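PDB 3LM3: uncharacterized protein from Parabacteroides distasonis, which is of unknown function but is probably a glycoside hydrolase or carbohydrate deacetylase. Local coordinates for residues 380-392 against 426-440. Residues are numbered along the deposited sequence; the frame is centred on the assembly and turned at random.
Sequences SPAYVIDFTRYDL and PVLIDKLEKEDQDLI
V384, on the outermost strand 383-389 of an antiparallel four-stranded sheet, forms a single antiparallel hydrogen-bonded bridge with V427 (V384 N to V427 O 2.8 Å, V427 N to V384 O 3.3 Å), beyond which helix 434-440 crosses the strand almost perpendicularly, at 86°. Beside the bridge, L428 lays CD2 over one face of the Y383 ring, a CH-pi contact 4.1 Å from the centroid, and V384 CG2 packs on I429 and L432. F387, its CG anti to the backbone N (chi1 180°), reaches the helix: CE1 meets I440 CG1 at 3.7 Å, while CE2 abuts the D436 carboxylate. R389 bends at chi3 (70°) and spreads its guanidinium with L439 CD2 over one face. NE and NH2 grip D391 side-on, at the syn lone pairs of OD1 and OD2 respectively; NH1 bonds D436 OD1 at 2.6 Å, tilted from the guanidinium plane, and makes a longer salt bridge to E435 OE2 (3.4 Å). A leucine in place of R389 would probably leave D391 unpaired and free to turn, and D436 and E435 with less positive charge nearby. K414 also pairs with D436. Apolar packing and a charge-balancing salt-bridge network together probably hold this C-terminal helix against the sheet, across its edge strand.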
loop_
_atom_site.group_PDB
_atom_site.type_symbol
_atom_site.label_atom_id
_atom_site.label_comp_id
_atom_site.label_asym_id
_atom_site.label_seq_id
_atom_site.Cartn_x
_atom_site.Cartn_y
_atom_site.Cartn_z
ATOM N N SER A 380 8.282 -30.854 9.848
ATOM C CA SER A 380 8.057 -30.450 8.457
ATOM C C SER A 380 8.946 -29.227 8.212
ATOM O O SER A 380 8.943 -28.296 9.004
ATOM C CB SER A 380 6.575 -30.112 8.242
ATOM O OG SER A 380 6.238 -29.983 6.872
ATOM N N PRO A 381 9.766 -29.247 7.148
ATOM C CA PRO A 381 10.645 -28.088 6.950
ATOM C C PRO A 381 9.924 -26.889 6.335
ATOM O O PRO A 381 8.811 -27.032 5.807
ATOM C CB PRO A 381 11.687 -28.622 5.960
ATOM C CG PRO A 381 10.924 -29.557 5.110
ATOM C CD PRO A 381 9.923 -30.240 6.067
ATOM N N ALA A 382 10.594 -25.749 6.382
ATOM C CA ALA A 382 10.141 -24.571 5.644
ATOM C C ALA A 382 10.561 -24.716 4.177
ATOM O O ALA A 382 11.616 -25.285 3.860
ATOM C CB ALA A 382 10.709 -23.302 6.245
ATOM N N TYR A 383 9.681 -24.262 3.301
ATOM C CA TYR A 383 9.898 -24.218 1.876
ATOM C C TYR A 383 9.974 -22.788 1.382
ATOM O O TYR A 383 9.234 -21.924 1.813
ATOM C CB TYR A 383 8.753 -24.921 1.145
ATOM C CG TYR A 383 8.745 -26.406 1.374
ATOM C CD1 TYR A 383 8.221 -26.947 2.542
ATOM C CD2 TYR A 383 9.297 -27.258 0.444
ATOM C CE1 TYR A 383 8.243 -28.327 2.760
ATOM C CE2 TYR A 383 9.325 -28.646 0.651
ATOM C CZ TYR A 383 8.795 -29.161 1.811
ATOM O OH TYR A 383 8.819 -30.539 2.034
ATOM N N VAL A 384 10.841 -22.569 0.405
ATOM C CA VAL A 384 10.883 -21.314 -0.310
ATOM C C VAL A 384 9.651 -21.230 -1.190
ATOM O O VAL A 384 9.447 -22.046 -2.086
ATOM C CB VAL A 384 12.140 -21.212 -1.214
ATOM C CG1 VAL A 384 12.154 -19.880 -2.008
ATOM C CG2 VAL A 384 13.433 -21.328 -0.404
ATOM N N ILE A 385 8.826 -20.196 -0.958
ATOM C CA ILE A 385 7.685 -19.912 -1.822
ATOM C C ILE A 385 7.869 -18.658 -2.680
ATOM O O ILE A 385 7.087 -18.415 -3.604
ATOM C CB ILE A 385 6.331 -19.840 -1.059
ATOM C CG1 ILE A 385 6.263 -18.641 -0.116
ATOM C CG2 ILE A 385 6.097 -21.160 -0.313
ATOM C CD1 ILE A 385 4.806 -18.328 0.337
ATOM N N ASP A 386 8.880 -17.848 -2.369
ATOM C CA ASP A 386 9.210 -16.677 -3.182
ATOM C C ASP A 386 10.700 -16.428 -3.047
ATOM O O ASP A 386 11.236 -16.400 -1.942
ATOM C CB ASP A 386 8.422 -15.431 -2.727
ATOM C CG ASP A 386 8.457 -14.309 -3.737
ATOM O OD1 ASP A 386 9.479 -13.566 -3.729
ATOM O OD2 ASP A 386 7.432 -14.163 -4.468
ATOM N N PHE A 387 11.375 -16.233 -4.174
ATOM C CA PHE A 387 12.730 -15.722 -4.201
ATOM C C PHE A 387 12.811 -14.857 -5.435
ATOM O O PHE A 387 12.759 -15.369 -6.567
ATOM C CB PHE A 387 13.764 -16.848 -4.230
ATOM C CG PHE A 387 15.179 -16.347 -4.264
ATOM C CD1 PHE A 387 15.683 -15.587 -3.201
ATOM C CD2 PHE A 387 16.007 -16.637 -5.326
ATOM C CE1 PHE A 387 16.976 -15.103 -3.232
ATOM C CE2 PHE A 387 17.318 -16.152 -5.352
ATOM C CZ PHE A 387 17.798 -15.402 -4.304
ATOM N N THR A 388 12.850 -13.542 -5.223
ATOM C CA THR A 388 12.800 -12.568 -6.290
ATOM C C THR A 388 14.056 -11.715 -6.174
ATOM O O THR A 388 14.238 -11.006 -5.195
ATOM C CB THR A 388 11.536 -11.699 -6.154
ATOM O OG1 THR A 388 10.366 -12.516 -6.159
ATOM C CG2 THR A 388 11.419 -10.675 -7.294
ATOM N N ARG A 389 14.942 -11.816 -7.165
ATOM C CA ARG A 389 16.196 -11.079 -7.162
ATOM C C ARG A 389 16.058 -9.700 -7.762
ATOM O O ARG A 389 15.405 -9.511 -8.755
ATOM C CB ARG A 389 17.244 -11.876 -7.950
ATOM C CG ARG A 389 17.682 -13.111 -7.226
ATOM C CD ARG A 389 18.716 -13.879 -8.003
ATOM N NE ARG A 389 19.980 -13.166 -8.051
ATOM C CZ ARG A 389 21.136 -13.746 -8.286
ATOM N NH1 ARG A 389 21.205 -15.065 -8.486
ATOM N NH2 ARG A 389 22.224 -13.010 -8.301
ATOM N N TYR A 390 16.701 -8.730 -7.130
ATOM C CA TYR A 390 16.706 -7.358 -7.593
ATOM C C TYR A 390 18.022 -6.958 -8.237
ATOM O O TYR A 390 18.084 -5.923 -8.886
ATOM C CB TYR A 390 16.427 -6.430 -6.414
ATOM C CG TYR A 390 15.132 -6.707 -5.706
ATOM C CD1 TYR A 390 13.962 -6.882 -6.407
ATOM C CD2 TYR A 390 15.067 -6.693 -4.306
ATOM C CE1 TYR A 390 12.755 -7.105 -5.749
ATOM C CE2 TYR A 390 13.873 -6.899 -3.637
ATOM C CZ TYR A 390 12.722 -7.130 -4.363
ATOM O OH TYR A 390 11.514 -7.311 -3.709
ATOM N N ASP A 391 19.062 -7.749 -8.034
ATOM C CA ASP A 391 20.357 -7.448 -8.654
ATOM C C ASP A 391 20.327 -7.678 -10.161
ATOM O O ASP A 391 21.085 -7.044 -10.913
ATOM C CB ASP A 391 21.492 -8.194 -7.935
ATOM C CG ASP A 391 21.386 -9.702 -8.040
ATOM O OD1 ASP A 391 20.288 -10.263 -8.140
ATOM O OD2 ASP A 391 22.449 -10.342 -7.989
ATOM N N LEU A 392 19.446 -8.544 -10.616
ATOM C CA LEU A 392 19.185 -8.755 -12.022
ATOM C C LEU A 392 18.570 -7.498 -12.662
ATOM O O LEU A 392 17.766 -6.792 -12.040
ATOM C CB LEU A 392 18.242 -9.964 -12.207
ATOM C CG LEU A 392 18.721 -11.308 -11.653
ATOM C CD1 LEU A 392 17.651 -12.387 -11.788
ATOM C CD2 LEU A 392 20.014 -11.734 -12.365
ATOM N N PRO A 426 7.038 -24.760 -4.558
ATOM C CA PRO A 426 7.846 -24.544 -3.364
ATOM C C PRO A 426 8.927 -25.619 -3.216
ATOM O O PRO A 426 8.663 -26.821 -3.431
ATOM C CB PRO A 426 6.829 -24.624 -2.233
ATOM C CG PRO A 426 5.580 -24.060 -2.882
ATOM C CD PRO A 426 5.594 -24.696 -4.264
ATOM N N VAL A 427 10.130 -25.185 -2.842
ATOM C CA VAL A 427 11.284 -26.089 -2.709
ATOM C C VAL A 427 12.076 -25.749 -1.471
ATOM O O VAL A 427 12.109 -24.598 -1.042
ATOM C CB VAL A 427 12.234 -26.003 -3.904
ATOM C CG1 VAL A 427 11.526 -26.455 -5.181
ATOM C CG2 VAL A 427 12.808 -24.602 -4.054
ATOM N N LEU A 428 12.788 -26.737 -0.931
ATOM C CA LEU A 428 13.727 -26.482 0.147
ATOM C C LEU A 428 14.810 -25.523 -0.319
ATOM O O LEU A 428 15.228 -25.491 -1.494
ATOM C CB LEU A 428 14.393 -27.778 0.623
ATOM C CG LEU A 428 13.490 -28.867 1.186
ATOM C CD1 LEU A 428 14.349 -30.092 1.496
ATOM C CD2 LEU A 428 12.759 -28.424 2.433
ATOM N N ILE A 429 15.300 -24.743 0.621
ATOM C CA ILE A 429 16.293 -23.743 0.324
ATOM C C ILE A 429 17.570 -24.371 -0.272
ATOM O O ILE A 429 18.249 -23.779 -1.120
ATOM C CB ILE A 429 16.548 -22.883 1.597
ATOM C CG1 ILE A 429 17.012 -21.472 1.227
ATOM C CG2 ILE A 429 17.442 -23.582 2.566
ATOM C CD1 ILE A 429 16.985 -20.521 2.417
ATOM N N ASP A 430 17.886 -25.597 0.140
ATOM C CA ASP A 430 19.075 -26.288 -0.382
ATOM C C ASP A 430 18.886 -26.842 -1.797
ATOM O O ASP A 430 19.803 -27.399 -2.356
ATOM C CB ASP A 430 19.614 -27.366 0.587
ATOM C CG ASP A 430 18.703 -28.568 0.734
ATOM O OD1 ASP A 430 17.645 -28.650 0.083
ATOM O OD2 ASP A 430 19.059 -29.461 1.540
ATOM N N LYS A 431 17.695 -26.644 -2.379
ATOM C CA LYS A 431 17.429 -26.956 -3.773
ATOM C C LYS A 431 17.639 -25.761 -4.712
ATOM O O LYS A 431 17.633 -25.928 -5.929
ATOM C CB LYS A 431 15.977 -27.424 -3.938
ATOM C CG LYS A 431 15.600 -28.618 -3.161
ATOM C CD LYS A 431 16.371 -29.819 -3.605
ATOM C CE LYS A 431 15.729 -31.092 -3.136
ATOM N NZ LYS A 431 15.646 -31.121 -1.661
ATOM N N LEU A 432 17.816 -24.562 -4.162
ATOM C CA LEU A 432 18.135 -23.409 -4.988
ATOM C C LEU A 432 19.519 -23.553 -5.610
ATOM O O LEU A 432 20.389 -24.225 -5.076
ATOM C CB LEU A 432 18.066 -22.107 -4.187
ATOM C CG LEU A 432 16.714 -21.811 -3.540
ATOM C CD1 LEU A 432 16.812 -20.480 -2.817
ATOM C CD2 LEU A 432 15.545 -21.794 -4.559
ATOM N N GLU A 433 19.706 -22.900 -6.743
ATOM C CA GLU A 433 21.016 -22.859 -7.393
ATOM C C GLU A 433 22.073 -22.241 -6.475
ATOM O O GLU A 433 21.774 -21.385 -5.648
ATOM C CB GLU A 433 20.940 -22.066 -8.697
ATOM C CG GLU A 433 19.912 -22.596 -9.703
ATOM C CD GLU A 433 19.717 -21.662 -10.886
ATOM O OE1 GLU A 433 20.736 -21.229 -11.469
ATOM O OE2 GLU A 433 18.546 -21.352 -11.227
ATOM N N LYS A 434 23.329 -22.643 -6.645
ATOM C CA LYS A 434 24.396 -22.251 -5.709
ATOM C C LYS A 434 24.497 -20.724 -5.541
ATOM O O LYS A 434 24.736 -20.216 -4.430
ATOM C CB LYS A 434 25.746 -22.826 -6.187
ATOM C CG LYS A 434 26.966 -22.499 -5.305
ATOM C CD LYS A 434 26.739 -22.819 -3.826
ATOM C CE LYS A 434 28.046 -22.734 -3.029
ATOM N NZ LYS A 434 28.945 -21.591 -3.351
ATOM N N GLU A 435 24.302 -20.028 -6.645
ATOM C CA GLU A 435 24.487 -18.582 -6.712
ATOM C C GLU A 435 23.406 -17.911 -5.897
ATOM O O GLU A 435 23.633 -16.844 -5.312
ATOM C CB GLU A 435 24.395 -18.075 -8.155
ATOM C CG GLU A 435 23.121 -18.461 -8.920
ATOM C CD GLU A 435 22.980 -17.748 -10.261
ATOM O OE1 GLU A 435 24.018 -17.360 -10.850
ATOM O OE2 GLU A 435 21.824 -17.577 -10.729
ATOM N N ASP A 436 22.220 -18.524 -5.911
ATOM C CA ASP A 436 21.059 -18.012 -5.167
ATOM C C ASP A 436 21.282 -18.266 -3.699
ATOM O O ASP A 436 21.075 -17.380 -2.875
ATOM C CB ASP A 436 19.782 -18.653 -5.681
ATOM C CG ASP A 436 19.413 -18.195 -7.069
ATOM O OD1 ASP A 436 19.881 -17.112 -7.487
ATOM O OD2 ASP A 436 18.574 -18.870 -7.724
ATOM N N GLN A 437 21.751 -19.467 -3.350
ATOM C CA GLN A 437 22.195 -19.728 -1.988
ATOM C C GLN A 437 23.261 -18.720 -1.533
ATOM O O GLN A 437 23.275 -18.319 -0.360
ATOM C CB GLN A 437 22.763 -21.155 -1.855
ATOM C CG GLN A 437 21.698 -22.243 -1.967
ATOM C CD GLN A 437 22.230 -23.635 -1.709
ATOM O OE1 GLN A 437 23.060 -23.840 -0.817
ATOM N NE2 GLN A 437 21.753 -24.598 -2.489
ATOM N N ASP A 438 24.206 -18.412 -2.406
ATOM C CA ASP A 438 25.328 -17.544 -2.008
ATOM C C ASP A 438 24.825 -16.142 -1.666
ATOM O O ASP A 438 25.252 -15.559 -0.654
ATOM C CB ASP A 438 26.374 -17.432 -3.113
ATOM C CG ASP A 438 27.205 -18.692 -3.270
ATOM O OD1 ASP A 438 27.404 -19.431 -2.270
ATOM O OD2 ASP A 438 27.644 -18.886 -4.416
ATOM N N LEU A 439 23.909 -15.650 -2.494
ATOM C CA LEU A 439 23.239 -14.341 -2.266
ATOM C C LEU A 439 22.460 -14.348 -0.964
ATOM O O LEU A 439 22.588 -13.426 -0.150
ATOM C CB LEU A 439 22.338 -13.969 -3.439
ATOM C CG LEU A 439 21.676 -12.578 -3.392
ATOM C CD1 LEU A 439 22.770 -11.507 -3.346
ATOM C CD2 LEU A 439 20.751 -12.321 -4.566
ATOM N N ILE A 440 21.685 -15.404 -0.726
ATOM C CA ILE A 440 21.022 -15.557 0.547
ATOM C C ILE A 440 21.989 -15.572 1.732
ATOM O O ILE A 440 21.766 -14.888 2.726
ATOM C CB ILE A 440 20.070 -16.798 0.555
ATOM C CG1 ILE A 440 18.951 -16.589 -0.460
ATOM C CG2 ILE A 440 19.490 -17.056 1.919
ATOM C CD1 ILE A 440 18.144 -17.834 -0.728
HETATM O O HOH W 1 14.246 -24.882 3.379
HETATM O O HOH W 2 24.751 -14.560 -6.788
#